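Local coordinates for protein interacting with Hsp90 1 (Saccharomyces cerevisiae, PDB 4CHH) that serves as a subunit of the R2TP complex, interacts with Hsp90, takes part in pre-rRNA processing and is required for the NOP58-snoRNA interaction, at residues V69-V74 against N118-R123. Residues are numbered along the deposited sequence; the frame is centred on the assembly and turned at random.
Sequences VPKPEV and NSDCSR
N118 does two jobs with one carboxamide: it caps the helix that begins at its heels and ties that helix end to the loop 69-74. With CG anti to the backbone N (chi1 -179°) the carboxamide is carried toward the loop, and the turn about chi2 points ND2 at the loop and OD1 at the helix. N118 ND2 gives a hydrogen bond to V69 O at 2.7 Å, close to the amide plane of N118 and nearly along the C=O axis of V69. At the other end N118 OD1 accepts from D120 N at 2.9 Å, the N-cap bond, with the donor standing above the carbonyl plane. An alanine here would remove both bonds at once and would probably leave the first turn of the helix uncapped and the loop less firmly held. A water joins the two backbones as well, donating to P70 O and accepting from N118 N.

K71 has the next largest share of the buried surface. K71 CB lies against the amide, 3.6 Å from N118 CG; from there CG takes the crowded position between the backbone N and the carbonyl carbon (chi1 66°), and the chain runs on obliquely past OD1. A bend at chi3 (-79°) then brings K71 NZ to within 2.8 Å of D120 OD2, a salt bridge on the anti lone pair of that oxygen.

V69 brings its CB to 3.6 Å from N118 N, while on the far side of K71 the ring of P72 sets CD 3.6 Å from C121 SG, an apolar touch.

Within this PIH1 N-terminal domain, the loop from strand 58-66 to helix 78-86 thus lies along the junction where strand 109-118 passes into helix 119-127; V69 also rests on C116 of that strand, and K71 and P72 on W124 of the helix.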
loop_
_atom_site.group_PDB
_atom_site.type_symbol
_atom_site.label_atom_id
_atom_site.label_comp_id
_atom_site.label_asym_id
_atom_site.label_seq_id
_atom_site.Cartn_x
_atom_site.Cartn_y
_atom_site.Cartn_z
ATOM N N VAL A 69 1.190 7.843 9.996
ATOM C CA VAL A 69 0.219 6.783 9.758
ATOM C C VAL A 69 0.034 6.054 11.093
ATOM O O VAL A 69 1.034 5.726 11.750
ATOM C CB VAL A 69 0.652 5.795 8.615
ATOM C CG1 VAL A 69 -0.368 4.667 8.409
ATOM C CG2 VAL A 69 0.927 6.520 7.295
ATOM N N PRO A 70 -1.213 5.758 11.508
ATOM C CA PRO A 70 -1.395 4.955 12.726
ATOM C C PRO A 70 -0.646 3.620 12.662
ATOM O O PRO A 70 -0.314 3.100 11.582
ATOM C CB PRO A 70 -2.904 4.707 12.770
ATOM C CG PRO A 70 -3.494 5.830 11.982
ATOM C CD PRO A 70 -2.507 6.075 10.874
ATOM N N LYS A 71 -0.346 3.085 13.834
ATOM C CA LYS A 71 0.349 1.811 13.917
ATOM C C LYS A 71 -0.404 0.891 14.913
ATOM O O LYS A 71 -1.194 1.404 15.722
ATOM C CB LYS A 71 1.831 2.009 14.283
ATOM C CG LYS A 71 2.111 2.565 15.667
ATOM C CD LYS A 71 3.611 2.588 15.991
ATOM C CE LYS A 71 4.169 1.237 16.404
ATOM N NZ LYS A 71 5.445 1.376 17.171
ATOM N N PRO A 72 -0.283 -0.460 14.808
ATOM C CA PRO A 72 -0.974 -1.327 15.789
ATOM C C PRO A 72 -0.585 -0.972 17.230
ATOM O O PRO A 72 0.564 -0.587 17.498
ATOM C CB PRO A 72 -0.446 -2.733 15.425
ATOM C CG PRO A 72 -0.048 -2.619 13.998
ATOM C CD PRO A 72 0.571 -1.261 13.917
ATOM N N GLU A 73 -1.517 -1.154 18.154
ATOM C CA GLU A 73 -1.291 -0.938 19.586
ATOM C C GLU A 73 -0.403 -2.056 20.150
ATOM O O GLU A 73 0.426 -1.795 21.018
ATOM C CB GLU A 73 -2.620 -0.849 20.339
ATOM C CG GLU A 73 -3.293 0.505 20.171
ATOM C CD GLU A 73 -4.597 0.695 20.926
ATOM O OE1 GLU A 73 -5.500 -0.167 20.809
ATOM O OE2 GLU A 73 -4.713 1.715 21.645
ATOM N N VAL A 74 -0.547 -3.283 19.605
ATOM C CA VAL A 74 0.256 -4.449 19.975
ATOM C C VAL A 74 1.544 -4.441 19.127
ATOM O O VAL A 74 1.474 -4.516 17.895
ATOM C CB VAL A 74 -0.521 -5.793 19.825
ATOM C CG1 VAL A 74 0.390 -6.980 20.108
ATOM C CG2 VAL A 74 -1.754 -5.833 20.734
ATOM N N ASN A 118 2.897 2.974 8.689
ATOM C CA ASN A 118 3.703 3.623 9.704
ATOM C C ASN A 118 5.153 3.212 9.505
ATOM O O ASN A 118 5.424 2.062 9.184
ATOM C CB ASN A 118 3.219 3.254 11.099
ATOM C CG ASN A 118 3.992 3.923 12.191
ATOM O OD1 ASN A 118 4.973 3.368 12.702
ATOM N ND2 ASN A 118 3.608 5.160 12.525
ATOM N N SER A 119 6.074 4.145 9.726
ATOM C CA SER A 119 7.509 3.943 9.600
ATOM C C SER A 119 8.049 2.767 10.451
ATOM O O SER A 119 8.950 2.056 9.989
ATOM C CB SER A 119 8.210 5.230 9.987
ATOM O OG SER A 119 7.872 6.198 9.013
ATOM N N ASP A 120 7.508 2.558 11.674
ATOM C CA ASP A 120 7.935 1.436 12.528
ATOM C C ASP A 120 7.561 0.111 11.878
ATOM O O ASP A 120 8.389 -0.797 11.849
ATOM C CB ASP A 120 7.340 1.526 13.951
ATOM C CG ASP A 120 7.787 2.748 14.753
ATOM O OD1 ASP A 120 8.754 3.437 14.322
ATOM O OD2 ASP A 120 7.174 3.020 15.799
ATOM N N CYS A 121 6.356 0.035 11.283
ATOM C CA CYS A 121 5.849 -1.153 10.579
ATOM C C CYS A 121 6.704 -1.467 9.354
ATOM O O CYS A 121 6.911 -2.639 9.066
ATOM C CB CYS A 121 4.381 -0.978 10.204
ATOM S SG CYS A 121 3.304 -0.631 11.618
ATOM N N SER A 122 7.256 -0.428 8.672
ATOM C CA SER A 122 8.151 -0.624 7.526
ATOM C C SER A 122 9.443 -1.322 7.965
ATOM O O SER A 122 10.053 -2.025 7.165
ATOM C CB SER A 122 8.452 0.702 6.830
ATOM O OG SER A 122 9.518 1.429 7.424
ATOM N N ARG A 123 9.860 -1.124 9.238
ATOM C CA ARG A 123 11.061 -1.763 9.784
ATOM C C ARG A 123 10.760 -3.210 10.188
ATOM O O ARG A 123 11.609 -4.071 10.014
ATOM C CB ARG A 123 11.641 -0.949 10.966
ATOM C CG ARG A 123 12.328 0.381 10.557
ATOM C CD ARG A 123 12.126 0.737 9.091
ATOM N NE ARG A 123 13.272 0.411 8.276
ATOM C CZ ARG A 123 13.308 0.463 6.951
ATOM N NH1 ARG A 123 12.223 0.798 6.260
ATOM N NH2 ARG A 123 14.413 0.152 6.306
HETATM O O HOH W 1 0.852 1.305 9.661
#